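G protein alpha subunit (Entamoeba histolytica, PDB 4FID) probably works as the GTP-binding and GTP-hydrolysing alpha subunit of a heterotrimeric G protein in transmembrane signalling, and is bound to GDP here. Local coordinates at residues 20-25 / 152-157; 36-41 / 139-144; 46-51 / 120-125; 126-131 / 135-140. All coordinates share one frame; numbering follows the deposited sequence.

Contact 1 belongs to the Ras-like core, and the others follow the chain through the helices inserted between helix 18-28 and strand 152-157. Contacts 1 and 2 both reach GDP, their centres about 14 Å apart. T20 meets an alpha phosphate oxygen, while the end of helix 138-143 lies beside the ribose. Between them, I142 packs on T20, K23 and Q24. Contacts 2 and 4 share E139 and D140, with centres about 9 Å apart. Contact 3 is centred about 9 Å from contact 4 and about 13 Å from contact 2. N48 of contact 3 pairs with N144 of contact 2. The N48 side chain is about 7 Å from GDP.

Contact 1. Residues 20-25 / 152-157; sequences TIAKQL and HEYDFV. With GDP (guanosine-5'-diphosphate), chain C.
The Y154 ring turns its hydroxyl edge to helix 18-28, and A22 O lies at that edge, near the ring plane. The F156 ring is approached obliquely by L25 CD1, which lies 4.4 Å from F156 CZ. F163, on the adjacent strand, meets the F156 ring with a nearly parallel plane. Y154 OH donates a hydrogen bond of 2.7 Å to A22 O. The C=O...donor angle is 91°, and the donor stands well above the carbonyl plane, not on a lone pair. The phenol thus meets the carbonyl from the flank of the helix. A22 CB adds apolar contact, 4.2 Å from Y154 CZ. Helix 18-28 starts in the P-loop of the Ras-like domain. Strand 152-157 lies at the border of the sheet and runs antiparallel to strand 162-167. The short helix and strand segments run at 42° to each other, with axes 10.3 Å apart at the closest. Helix 312-332 adds I315 and F319 against L25. At the start of the segment T20 holds GDP. T20 OG1 is turned beside its own backbone N (chi1 -57°), and both groups reach the same alpha phosphate oxygen. The bond from T20 OG1 to GDP O1A is 2.9 Å, whereas that from T20 N to GDP O1A, at 2.8 Å, is weak in geometry.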
# COMPACT_ATOMS: atom_id res chain seq x y z
N THR A 20 -2.24 -2.98 -3.84
CA THR A 20 -1.71 -4.19 -3.25
C THR A 20 -2.82 -5.07 -2.68
O THR A 20 -2.79 -6.30 -2.78
CB THR A 20 -0.76 -3.87 -2.12
OG1 THR A 20 0.29 -3.01 -2.61
CG2 THR A 20 -0.18 -5.18 -1.55
N ILE A 21 -3.82 -4.45 -2.09
CA ILE A 21 -4.97 -5.20 -1.62
C ILE A 21 -5.64 -5.94 -2.80
O ILE A 21 -6.03 -7.10 -2.66
CB ILE A 21 -5.99 -4.28 -0.96
CG1 ILE A 21 -5.34 -3.52 0.20
CG2 ILE A 21 -7.22 -5.07 -0.55
CD1 ILE A 21 -5.05 -4.37 1.40
N ALA A 22 -5.80 -5.26 -3.93
CA ALA A 22 -6.47 -5.83 -5.09
C ALA A 22 -5.72 -7.02 -5.71
O ALA A 22 -6.33 -8.00 -6.13
CB ALA A 22 -6.72 -4.76 -6.13
N LYS A 23 -4.40 -6.92 -5.78
CA LYS A 23 -3.59 -8.04 -6.26
C LYS A 23 -3.68 -9.20 -5.27
O LYS A 23 -3.73 -10.37 -5.64
CB LYS A 23 -2.14 -7.63 -6.45
CG LYS A 23 -1.86 -6.95 -7.76
CD LYS A 23 -0.50 -6.31 -7.76
CE LYS A 23 -0.34 -5.36 -8.94
NZ LYS A 23 0.59 -4.24 -8.61
N GLN A 24 -3.73 -8.86 -3.99
CA GLN A 24 -3.77 -9.86 -2.95
C GLN A 24 -5.05 -10.69 -3.01
O GLN A 24 -5.03 -11.88 -2.72
CB GLN A 24 -3.63 -9.18 -1.58
CG GLN A 24 -3.24 -10.12 -0.48
CD GLN A 24 -1.84 -10.67 -0.64
OE1 GLN A 24 -0.86 -10.07 -0.17
NE2 GLN A 24 -1.73 -11.82 -1.29
N LEU A 25 -6.15 -10.05 -3.39
CA LEU A 25 -7.44 -10.75 -3.46
C LEU A 25 -7.51 -11.57 -4.72
O LEU A 25 -8.15 -12.63 -4.74
CB LEU A 25 -8.61 -9.76 -3.43
CG LEU A 25 -8.81 -8.98 -2.12
CD1 LEU A 25 -9.80 -7.85 -2.30
CD2 LEU A 25 -9.25 -9.93 -1.01
N HIS A 152 -9.53 -0.84 -12.71
CA HIS A 152 -9.29 -2.28 -12.80
C HIS A 152 -10.47 -3.05 -12.25
O HIS A 152 -10.92 -2.79 -11.13
CB HIS A 152 -8.03 -2.65 -12.02
CG HIS A 152 -6.77 -2.05 -12.56
ND1 HIS A 152 -5.91 -2.74 -13.38
CD2 HIS A 152 -6.23 -0.82 -12.40
CE1 HIS A 152 -4.89 -1.96 -13.70
NE2 HIS A 152 -5.06 -0.79 -13.12
N GLU A 153 -10.97 -3.99 -13.03
CA GLU A 153 -12.08 -4.83 -12.60
C GLU A 153 -11.60 -6.26 -12.52
O GLU A 153 -10.71 -6.65 -13.27
CB GLU A 153 -13.24 -4.74 -13.60
CG GLU A 153 -13.82 -3.34 -13.75
CD GLU A 153 -15.16 -3.30 -14.49
OE1 GLU A 153 -15.16 -2.91 -15.67
OE2 GLU A 153 -16.20 -3.62 -13.89
N TYR A 154 -12.17 -7.02 -11.60
CA TYR A 154 -12.16 -8.48 -11.73
C TYR A 154 -13.08 -9.20 -10.76
O TYR A 154 -13.63 -8.62 -9.84
CB TYR A 154 -10.77 -9.11 -11.73
CG TYR A 154 -9.73 -8.47 -10.84
CD1 TYR A 154 -9.72 -8.69 -9.47
CD2 TYR A 154 -8.72 -7.69 -11.39
CE1 TYR A 154 -8.75 -8.12 -8.67
CE2 TYR A 154 -7.75 -7.12 -10.60
CZ TYR A 154 -7.76 -7.33 -9.25
OH TYR A 154 -6.78 -6.75 -8.49
N ASP A 155 -13.24 -10.49 -11.02
CA ASP A 155 -14.12 -11.33 -10.24
C ASP A 155 -13.30 -12.35 -9.46
O ASP A 155 -12.29 -12.84 -9.95
CB ASP A 155 -15.11 -12.05 -11.15
CG ASP A 155 -15.82 -11.10 -12.09
OD1 ASP A 155 -16.75 -10.39 -11.65
OD2 ASP A 155 -15.42 -11.05 -13.26
N PHE A 156 -13.74 -12.62 -8.24
CA PHE A 156 -13.26 -13.76 -7.48
C PHE A 156 -14.46 -14.47 -6.83
O PHE A 156 -15.61 -14.10 -7.07
CB PHE A 156 -12.22 -13.35 -6.44
CG PHE A 156 -12.59 -12.13 -5.65
CD1 PHE A 156 -12.43 -10.87 -6.18
CD2 PHE A 156 -13.07 -12.25 -4.36
CE1 PHE A 156 -12.78 -9.74 -5.45
CE2 PHE A 156 -13.42 -11.13 -3.61
CZ PHE A 156 -13.27 -9.87 -4.16
N VAL A 157 -14.17 -15.51 -6.06
CA VAL A 157 -15.19 -16.23 -5.30
C VAL A 157 -14.64 -16.36 -3.89
O VAL A 157 -13.44 -16.53 -3.70
CB VAL A 157 -15.45 -17.65 -5.87
CG1 VAL A 157 -16.12 -18.53 -4.83
CG2 VAL A 157 -16.31 -17.58 -7.13
PB GDP C . -2.09 2.52 -4.92
O1B GDP C . -1.94 1.96 -6.31
O2B GDP C . -1.96 4.02 -4.98
O3B GDP C . -3.46 2.14 -4.43
O3A GDP C . -0.95 1.96 -3.90
PA GDP C . -0.00 0.67 -4.19
O1A GDP C . -0.75 -0.63 -3.99
O2A GDP C . 0.60 0.72 -5.58
O5' GDP C . 1.19 0.81 -3.10
C5' GDP C . 2.55 0.90 -3.53
C4' GDP C . 3.53 0.27 -2.53
O4' GDP C . 2.98 0.16 -1.21
C3' GDP C . 3.97 -1.14 -2.94
O3' GDP C . 5.41 -1.18 -3.03
C2' GDP C . 3.44 -2.06 -1.85
O2' GDP C . 4.32 -3.18 -1.63
C1' GDP C . 3.32 -1.11 -0.65
N9 GDP C . 2.32 -1.58 0.36
C8 GDP C . 0.97 -1.61 0.25
N7 GDP C . 0.40 -2.10 1.39
C5 GDP C . 1.39 -2.38 2.25
C6 GDP C . 1.51 -2.92 3.63
O6 GDP C . 0.50 -3.24 4.29
N1 GDP C . 2.73 -3.07 4.16
C2 GDP C . 3.84 -2.73 3.49
N2 GDP C . 5.04 -2.89 4.10
N3 GDP C . 3.82 -2.22 2.23
C4 GDP C . 2.65 -2.03 1.57

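Contact 2. Residues 36-41 / 139-144; sequences QERATH and EDLIHN. With GDP (guanosine-5'-diphosphate), chain C.
H41 and L141 form an apolar CH-pi contact between segment 36-41 and helix 138-143. L141 CG lies over one face of the imidazole, 4.2 Å from the H41 ring centroid, 22° off the ring normal and shifted toward the rim. The branch L141 CD1 touches the same ring, 3.7 Å from H41 CD2. T40 OG1 lies over the opposite face, and donates a hydrogen bond to E37 O. The second branch of L141 serves R38: L141 CD2 is 3.8 Å from R38 CG, and the two side chains cross at about a right angle. R38 meets L141 through CG, then bends (chi3 -91°), and its polar end is bonded, NE to F33 O and NH1 to P136 O. E139 O, in the first turn of helix 138-143, accepts from both H143 N and H143 ND1, from opposite faces of its plane. The other end of this helix lies beside the GDP ribose, with I142 O near O2' and H143 O, less surely placed, near O3'. The helix has several neighbours: F33 and P136 also touch L141, I142 packs on helix 18-28, and N144, just after the helix, meets I45 of helix 42-62 and L122 of helix 119-124.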
# COMPACT_ATOMS: atom_id res chain seq x y z
N GLN A 36 2.88 -15.20 -17.97
CA GLN A 36 3.07 -14.14 -18.96
C GLN A 36 2.67 -12.76 -18.43
O GLN A 36 3.27 -11.76 -18.82
CB GLN A 36 2.42 -14.43 -20.32
CG GLN A 36 0.94 -14.68 -20.28
CD GLN A 36 0.61 -16.15 -20.18
OE1 GLN A 36 1.32 -17.00 -20.73
NE2 GLN A 36 -0.48 -16.47 -19.48
N GLU A 37 1.68 -12.71 -17.55
CA GLU A 37 1.30 -11.45 -16.91
C GLU A 37 2.41 -11.00 -15.95
O GLU A 37 2.85 -9.85 -15.98
CB GLU A 37 -0.03 -11.59 -16.18
CG GLU A 37 -0.58 -10.29 -15.62
CD GLU A 37 -2.09 -10.34 -15.43
OE1 GLU A 37 -2.70 -11.41 -15.71
OE2 GLU A 37 -2.67 -9.32 -15.01
N ARG A 38 2.87 -11.92 -15.12
CA ARG A 38 3.99 -11.65 -14.24
C ARG A 38 5.24 -11.14 -14.96
O ARG A 38 5.89 -10.20 -14.49
CB ARG A 38 4.33 -12.91 -13.43
CG ARG A 38 3.43 -13.15 -12.24
CD ARG A 38 3.98 -14.24 -11.39
NE ARG A 38 3.41 -15.50 -11.83
CZ ARG A 38 4.11 -16.51 -12.32
NH1 ARG A 38 5.43 -16.43 -12.41
NH2 ARG A 38 3.47 -17.60 -12.72
N ALA A 39 5.60 -11.74 -16.09
CA ALA A 39 6.85 -11.38 -16.75
C ALA A 39 6.86 -9.94 -17.24
O ALA A 39 7.92 -9.37 -17.43
CB ALA A 39 7.18 -12.37 -17.91
N THR A 40 5.69 -9.34 -17.42
CA THR A 40 5.63 -7.92 -17.78
C THR A 40 6.22 -6.98 -16.70
O THR A 40 6.57 -5.84 -16.99
CB THR A 40 4.19 -7.46 -18.06
OG1 THR A 40 3.51 -7.21 -16.82
CG2 THR A 40 3.43 -8.51 -18.86
N HIS A 41 6.34 -7.45 -15.46
CA HIS A 41 6.86 -6.60 -14.40
C HIS A 41 8.39 -6.64 -14.20
O HIS A 41 8.92 -5.97 -13.33
CB HIS A 41 6.11 -6.86 -13.09
CG HIS A 41 4.63 -6.73 -13.25
ND1 HIS A 41 3.96 -5.55 -13.03
CD2 HIS A 41 3.70 -7.63 -13.64
CE1 HIS A 41 2.67 -5.73 -13.26
NE2 HIS A 41 2.48 -6.99 -13.63
N GLU A 139 4.77 -13.02 -5.32
CA GLU A 139 5.18 -12.30 -4.12
C GLU A 139 5.93 -11.00 -4.53
O GLU A 139 5.73 -9.94 -3.93
CB GLU A 139 5.97 -13.21 -3.18
CG GLU A 139 6.11 -12.73 -1.74
CD GLU A 139 4.78 -12.63 -1.02
OE1 GLU A 139 3.98 -13.58 -1.10
OE2 GLU A 139 4.52 -11.59 -0.36
N ASP A 140 6.76 -11.08 -5.55
CA ASP A 140 7.40 -9.88 -6.09
C ASP A 140 6.34 -8.85 -6.48
O ASP A 140 6.48 -7.67 -6.18
CB ASP A 140 8.29 -10.22 -7.30
CG ASP A 140 9.46 -11.14 -6.92
OD1 ASP A 140 9.76 -11.22 -5.71
OD2 ASP A 140 10.06 -11.79 -7.82
N LEU A 141 5.28 -9.28 -7.15
CA LEU A 141 4.25 -8.34 -7.60
C LEU A 141 3.54 -7.67 -6.43
O LEU A 141 3.12 -6.51 -6.54
CB LEU A 141 3.22 -9.04 -8.49
CG LEU A 141 3.33 -9.01 -10.02
CD1 LEU A 141 4.74 -9.37 -10.49
CD2 LEU A 141 2.27 -9.93 -10.65
N ILE A 142 3.39 -8.41 -5.32
CA ILE A 142 2.79 -7.86 -4.11
C ILE A 142 3.64 -6.72 -3.58
O ILE A 142 3.12 -5.67 -3.18
CB ILE A 142 2.66 -8.92 -2.99
CG1 ILE A 142 1.58 -9.96 -3.31
CG2 ILE A 142 2.44 -8.23 -1.60
CD1 ILE A 142 0.24 -9.35 -3.55
N HIS A 143 4.96 -6.91 -3.58
CA HIS A 143 5.87 -5.96 -2.94
C HIS A 143 6.35 -4.84 -3.84
O HIS A 143 6.87 -3.83 -3.36
CB HIS A 143 7.08 -6.67 -2.36
CG HIS A 143 6.78 -7.45 -1.12
ND1 HIS A 143 6.35 -8.76 -1.15
CD2 HIS A 143 6.85 -7.10 0.18
CE1 HIS A 143 6.17 -9.19 0.09
NE2 HIS A 143 6.47 -8.20 0.91
N ASN A 144 6.20 -5.01 -5.14
CA ASN A 144 6.74 -4.00 -6.02
C ASN A 144 5.82 -2.82 -6.20
O ASN A 144 4.60 -2.95 -6.20
CB ASN A 144 7.12 -4.56 -7.37
CG ASN A 144 8.00 -3.62 -8.15
OD1 ASN A 144 9.04 -3.20 -7.63
ND2 ASN A 144 7.60 -3.26 -9.38
PB GDP C . -2.09 2.52 -4.92
O1B GDP C . -1.94 1.96 -6.31
O2B GDP C . -1.96 4.02 -4.98
O3B GDP C . -3.46 2.14 -4.43
O3A GDP C . -0.95 1.96 -3.90
PA GDP C . -0.00 0.67 -4.19
O1A GDP C . -0.75 -0.63 -3.99
O2A GDP C . 0.60 0.72 -5.58
O5' GDP C . 1.19 0.81 -3.10
C5' GDP C . 2.55 0.90 -3.53
C4' GDP C . 3.53 0.27 -2.53
O4' GDP C . 2.98 0.16 -1.21
C3' GDP C . 3.97 -1.14 -2.94
O3' GDP C . 5.41 -1.18 -3.03
C2' GDP C . 3.44 -2.06 -1.85
O2' GDP C . 4.32 -3.18 -1.63
C1' GDP C . 3.32 -1.11 -0.65
N9 GDP C . 2.32 -1.58 0.36
C8 GDP C . 0.97 -1.61 0.25
N7 GDP C . 0.40 -2.10 1.39
C5 GDP C . 1.39 -2.38 2.25
C6 GDP C . 1.51 -2.92 3.63
O6 GDP C . 0.50 -3.24 4.29
N1 GDP C . 2.73 -3.07 4.16
C2 GDP C . 3.84 -2.73 3.49
N2 GDP C . 5.04 -2.89 4.10
N3 GDP C . 3.82 -2.22 2.23
C4 GDP C . 2.65 -2.03 1.57

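Contact 3. Residues 46-51 / 120-125; sequences CSNVVT and KYLFEN
L122 stretches toward N48 and V49 because its CG points away from its own carbonyl carbon (chi1 -67°) and its CD1 continues the chain in extended form (chi2 178°). This brings L122 CD1 to 3.3 Å from N48 CB. V49 holds its CG2 beside its own backbone N, which places V49 CG2 4.0 Å from L122 CB. This is helix-to-helix packing in the part of the G-alpha fold known as the all-helical domain. The long helix 42-62 meets the short helix 119-124 nearly at a right angle, with 103° between the short segments. Their axes approach to 9.4 Å. V49 and L122 also have the closest CA atoms of the two segments, 5.7 Å from V49 CA to L122 CA. I45 and I129 add to the apolar surroundings of L122. V126 packs on V49 from helix 126-129. The amide end of N48 turns elsewhere: its ND2 bonds to N144 OD1, on the side toward the nucleotide. F123 reaches back to helix 42-62 and lies among C52, M53 and L56, with W98 against its ring. After the helix, N125 ND2 bonds to Y121 O and also lies over the centre of the Y121 ring. Across the helices, F123 turns its ring edge to the V49 carbonyl, with V49 O in the ring plane, 3.5 Å from F123 CE1.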
# COMPACT_ATOMS: atom_id res chain seq x y z
N CYS A 46 13.43 -4.77 -11.84
CA CYS A 46 14.87 -4.67 -12.00
C CYS A 46 15.36 -3.22 -11.88
O CYS A 46 16.37 -2.95 -11.25
CB CYS A 46 15.33 -5.33 -13.31
SG CYS A 46 15.13 -7.15 -13.28
N SER A 47 14.60 -2.29 -12.45
CA SER A 47 14.89 -0.87 -12.33
C SER A 47 14.84 -0.36 -10.87
O SER A 47 15.75 0.36 -10.42
CB SER A 47 13.92 -0.08 -13.21
OG SER A 47 14.20 1.30 -13.15
N ASN A 48 13.77 -0.72 -10.16
CA ASN A 48 13.62 -0.36 -8.75
C ASN A 48 14.80 -0.82 -7.87
O ASN A 48 15.12 -0.17 -6.88
CB ASN A 48 12.33 -0.93 -8.18
CG ASN A 48 11.10 -0.26 -8.73
OD1 ASN A 48 11.20 0.77 -9.40
ND2 ASN A 48 9.93 -0.83 -8.45
N VAL A 49 15.40 -1.96 -8.21
CA VAL A 49 16.53 -2.45 -7.43
C VAL A 49 17.62 -1.39 -7.44
O VAL A 49 18.13 -1.01 -6.38
CB VAL A 49 17.10 -3.83 -7.95
CG1 VAL A 49 18.45 -4.14 -7.30
CG2 VAL A 49 16.12 -4.97 -7.72
N VAL A 50 17.93 -0.88 -8.63
CA VAL A 50 19.02 0.08 -8.78
C VAL A 50 18.65 1.48 -8.27
O VAL A 50 19.41 2.10 -7.51
CB VAL A 50 19.54 0.15 -10.22
CG1 VAL A 50 20.58 1.25 -10.37
CG2 VAL A 50 20.12 -1.20 -10.66
N THR A 51 17.48 1.97 -8.67
CA THR A 51 17.11 3.33 -8.31
C THR A 51 16.94 3.51 -6.79
O THR A 51 17.37 4.51 -6.24
CB THR A 51 15.87 3.86 -9.10
OG1 THR A 51 14.67 3.22 -8.67
CG2 THR A 51 16.07 3.64 -10.59
N LYS A 120 13.93 -2.63 0.90
CA LYS A 120 14.52 -3.75 1.62
C LYS A 120 14.17 -5.09 0.98
O LYS A 120 15.04 -5.96 0.82
CB LYS A 120 14.07 -3.75 3.08
CG LYS A 120 14.46 -5.01 3.86
CD LYS A 120 14.32 -4.77 5.36
CE LYS A 120 14.53 -6.04 6.17
NZ LYS A 120 14.39 -5.79 7.64
N TYR A 121 12.91 -5.27 0.59
CA TYR A 121 12.53 -6.52 -0.07
C TYR A 121 13.36 -6.72 -1.33
O TYR A 121 13.89 -7.80 -1.54
CB TYR A 121 11.03 -6.56 -0.39
CG TYR A 121 10.57 -7.80 -1.15
CD1 TYR A 121 10.04 -8.90 -0.47
CD2 TYR A 121 10.63 -7.86 -2.55
CE1 TYR A 121 9.60 -10.02 -1.16
CE2 TYR A 121 10.20 -8.98 -3.25
CZ TYR A 121 9.68 -10.06 -2.55
OH TYR A 121 9.22 -11.18 -3.22
N LEU A 122 13.48 -5.69 -2.15
CA LEU A 122 14.27 -5.82 -3.38
C LEU A 122 15.70 -6.25 -3.08
O LEU A 122 16.19 -7.19 -3.67
CB LEU A 122 14.21 -4.54 -4.24
CG LEU A 122 12.81 -4.31 -4.82
CD1 LEU A 122 12.65 -3.00 -5.66
CD2 LEU A 122 12.41 -5.52 -5.60
N PHE A 123 16.36 -5.58 -2.13
CA PHE A 123 17.73 -5.93 -1.75
C PHE A 123 17.87 -7.37 -1.24
O PHE A 123 18.78 -8.10 -1.65
CB PHE A 123 18.25 -4.93 -0.72
CG PHE A 123 18.16 -3.50 -1.19
CD1 PHE A 123 18.16 -3.20 -2.55
CD2 PHE A 123 18.05 -2.45 -0.28
CE1 PHE A 123 18.05 -1.89 -2.99
CE2 PHE A 123 17.94 -1.13 -0.71
CZ PHE A 123 17.95 -0.85 -2.07
N GLU A 124 16.98 -7.79 -0.36
CA GLU A 124 17.06 -9.14 0.17
C GLU A 124 16.82 -10.21 -0.89
O GLU A 124 17.08 -11.39 -0.66
CB GLU A 124 16.11 -9.31 1.34
CG GLU A 124 16.54 -8.50 2.55
CD GLU A 124 15.50 -8.43 3.64
OE1 GLU A 124 14.39 -8.98 3.48
OE2 GLU A 124 15.80 -7.80 4.67
N ASN A 125 16.32 -9.79 -2.05
CA ASN A 125 15.95 -10.72 -3.11
C ASN A 125 16.78 -10.55 -4.36
O ASN A 125 16.45 -11.12 -5.41
CB ASN A 125 14.46 -10.60 -3.43
CG ASN A 125 13.58 -11.38 -2.44
OD1 ASN A 125 13.34 -12.56 -2.63
ND2 ASN A 125 13.11 -10.71 -1.39

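Contact 4. Residues 126-131 / 135-140; sequences VKRIAM and VPTEED
R128 and D140 form an end-on, two-nitrogen salt bridge. R128 NH2 donates to D140 OD1 at 2.9 Å. This bond is nearly straight (177°), lies in the guanidinium plane and uses the syn lone pair of the oxygen. R128 NH1 donates to D140 OD2 at 2.8 Å, again on the syn side but tilted somewhat from both planes. The two flat groups are nearly coplanar, 25° apart. R128 gets there with an extended start and a bend at the third torsion (chi3 51°). The carboxylate has further partners. T137 N reaches D140 OD2 from above the carboxylate plane at 3.2 Å. Y121 OH bonds to D140 OD1 and Y134 OH to D140 OD2. So many donors would probably favour the charged carboxylate. R128 NH2 also bonds to N125 OD1, which helps to fix the guanidinium. Outside the polar centre, T137 CG2 packs obliquely by the guanidinium, 3.3 Å from R128 NH1. T137 OG1 accepts from D140 N at 3.2 Å, and more weakly from E139 N. T137 and D140 thus make a capping box at the N-terminus of helix 138-143, and R128 of the preceding helix 126-129 binds its acidic member.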
# COMPACT_ATOMS: atom_id res chain seq x y z
N VAL A 126 17.87 -9.78 -4.24
CA VAL A 126 18.69 -9.40 -5.40
C VAL A 126 19.35 -10.57 -6.14
O VAL A 126 19.40 -10.57 -7.37
CB VAL A 126 19.73 -8.32 -5.04
CG1 VAL A 126 20.91 -8.93 -4.30
CG2 VAL A 126 20.19 -7.63 -6.31
N LYS A 127 19.85 -11.56 -5.40
CA LYS A 127 20.44 -12.75 -6.02
C LYS A 127 19.48 -13.39 -7.00
O LYS A 127 19.88 -13.86 -8.06
CB LYS A 127 20.86 -13.77 -4.97
CG LYS A 127 22.03 -13.38 -4.08
CD LYS A 127 22.17 -14.38 -2.92
CE LYS A 127 23.39 -14.10 -2.04
NZ LYS A 127 23.41 -14.99 -0.82
N ARG A 128 18.19 -13.41 -6.66
CA ARG A 128 17.19 -14.04 -7.51
C ARG A 128 16.64 -13.12 -8.61
O ARG A 128 16.21 -13.60 -9.65
CB ARG A 128 16.05 -14.60 -6.66
CG ARG A 128 14.95 -15.29 -7.46
CD ARG A 128 13.80 -15.75 -6.55
NE ARG A 128 13.35 -14.66 -5.69
CZ ARG A 128 12.31 -13.87 -5.95
NH1 ARG A 128 11.56 -14.07 -7.01
NH2 ARG A 128 12.02 -12.90 -5.11
N ILE A 129 16.66 -11.81 -8.38
CA ILE A 129 16.13 -10.85 -9.35
C ILE A 129 17.15 -10.60 -10.46
O ILE A 129 16.78 -10.33 -11.61
CB ILE A 129 15.76 -9.49 -8.68
CG1 ILE A 129 14.55 -9.64 -7.76
CG2 ILE A 129 15.47 -8.41 -9.73
CD1 ILE A 129 14.49 -8.55 -6.72
N ALA A 130 18.42 -10.69 -10.10
CA ALA A 130 19.51 -10.37 -11.01
C ALA A 130 19.92 -11.55 -11.88
O ALA A 130 20.88 -11.44 -12.64
CB ALA A 130 20.69 -9.85 -10.24
N MSE A 131 19.21 -12.67 -11.77
CA MSE A 131 19.45 -13.82 -12.64
C MSE A 131 19.01 -13.52 -14.06
O MSE A 131 18.10 -12.72 -14.29
CB MSE A 131 18.71 -15.06 -12.13
CG MSE A 131 19.42 -15.82 -11.01
SE MSE A 131 18.48 -17.47 -10.58
CE MSE A 131 16.64 -16.79 -10.63
N VAL A 135 12.04 -14.67 -13.74
CA VAL A 135 10.66 -14.26 -13.96
C VAL A 135 10.05 -13.95 -12.59
O VAL A 135 10.16 -14.76 -11.66
CB VAL A 135 9.84 -15.31 -14.79
CG1 VAL A 135 10.07 -16.72 -14.29
CG2 VAL A 135 8.36 -15.00 -14.80
N PRO A 136 9.44 -12.76 -12.44
CA PRO A 136 8.86 -12.34 -11.16
C PRO A 136 7.83 -13.33 -10.65
O PRO A 136 7.09 -13.92 -11.42
CB PRO A 136 8.18 -11.00 -11.51
CG PRO A 136 8.99 -10.46 -12.62
CD PRO A 136 9.38 -11.68 -13.44
N THR A 137 7.80 -13.50 -9.33
CA THR A 137 6.80 -14.33 -8.68
C THR A 137 5.63 -13.46 -8.21
O THR A 137 5.72 -12.23 -8.20
CB THR A 137 7.40 -15.00 -7.45
OG1 THR A 137 7.61 -14.00 -6.43
CG2 THR A 137 8.71 -15.65 -7.78
N GLU A 138 4.52 -14.09 -7.82
CA GLU A 138 3.38 -13.34 -7.29
C GLU A 138 3.78 -12.53 -6.08
O GLU A 138 3.23 -11.44 -5.84
CB GLU A 138 2.22 -14.25 -6.96
CG GLU A 138 1.59 -14.90 -8.21
CD GLU A 138 0.39 -15.75 -7.89
OE1 GLU A 138 -0.56 -15.79 -8.70
OE2 GLU A 138 0.37 -16.40 -6.82
N GLU A 139 4.77 -13.02 -5.32
CA GLU A 139 5.18 -12.30 -4.12
C GLU A 139 5.93 -11.00 -4.53
O GLU A 139 5.73 -9.94 -3.93
CB GLU A 139 5.97 -13.21 -3.18
CG GLU A 139 6.11 -12.73 -1.74
CD GLU A 139 4.78 -12.63 -1.02
OE1 GLU A 139 3.98 -13.58 -1.10
OE2 GLU A 139 4.52 -11.59 -0.36
N ASP A 140 6.76 -11.08 -5.55
CA ASP A 140 7.40 -9.88 -6.09
C ASP A 140 6.34 -8.85 -6.48
O ASP A 140 6.48 -7.67 -6.18
CB ASP A 140 8.29 -10.22 -7.30
CG ASP A 140 9.46 -11.14 -6.92
OD1 ASP A 140 9.76 -11.22 -5.71
OD2 ASP A 140 10.06 -11.79 -7.82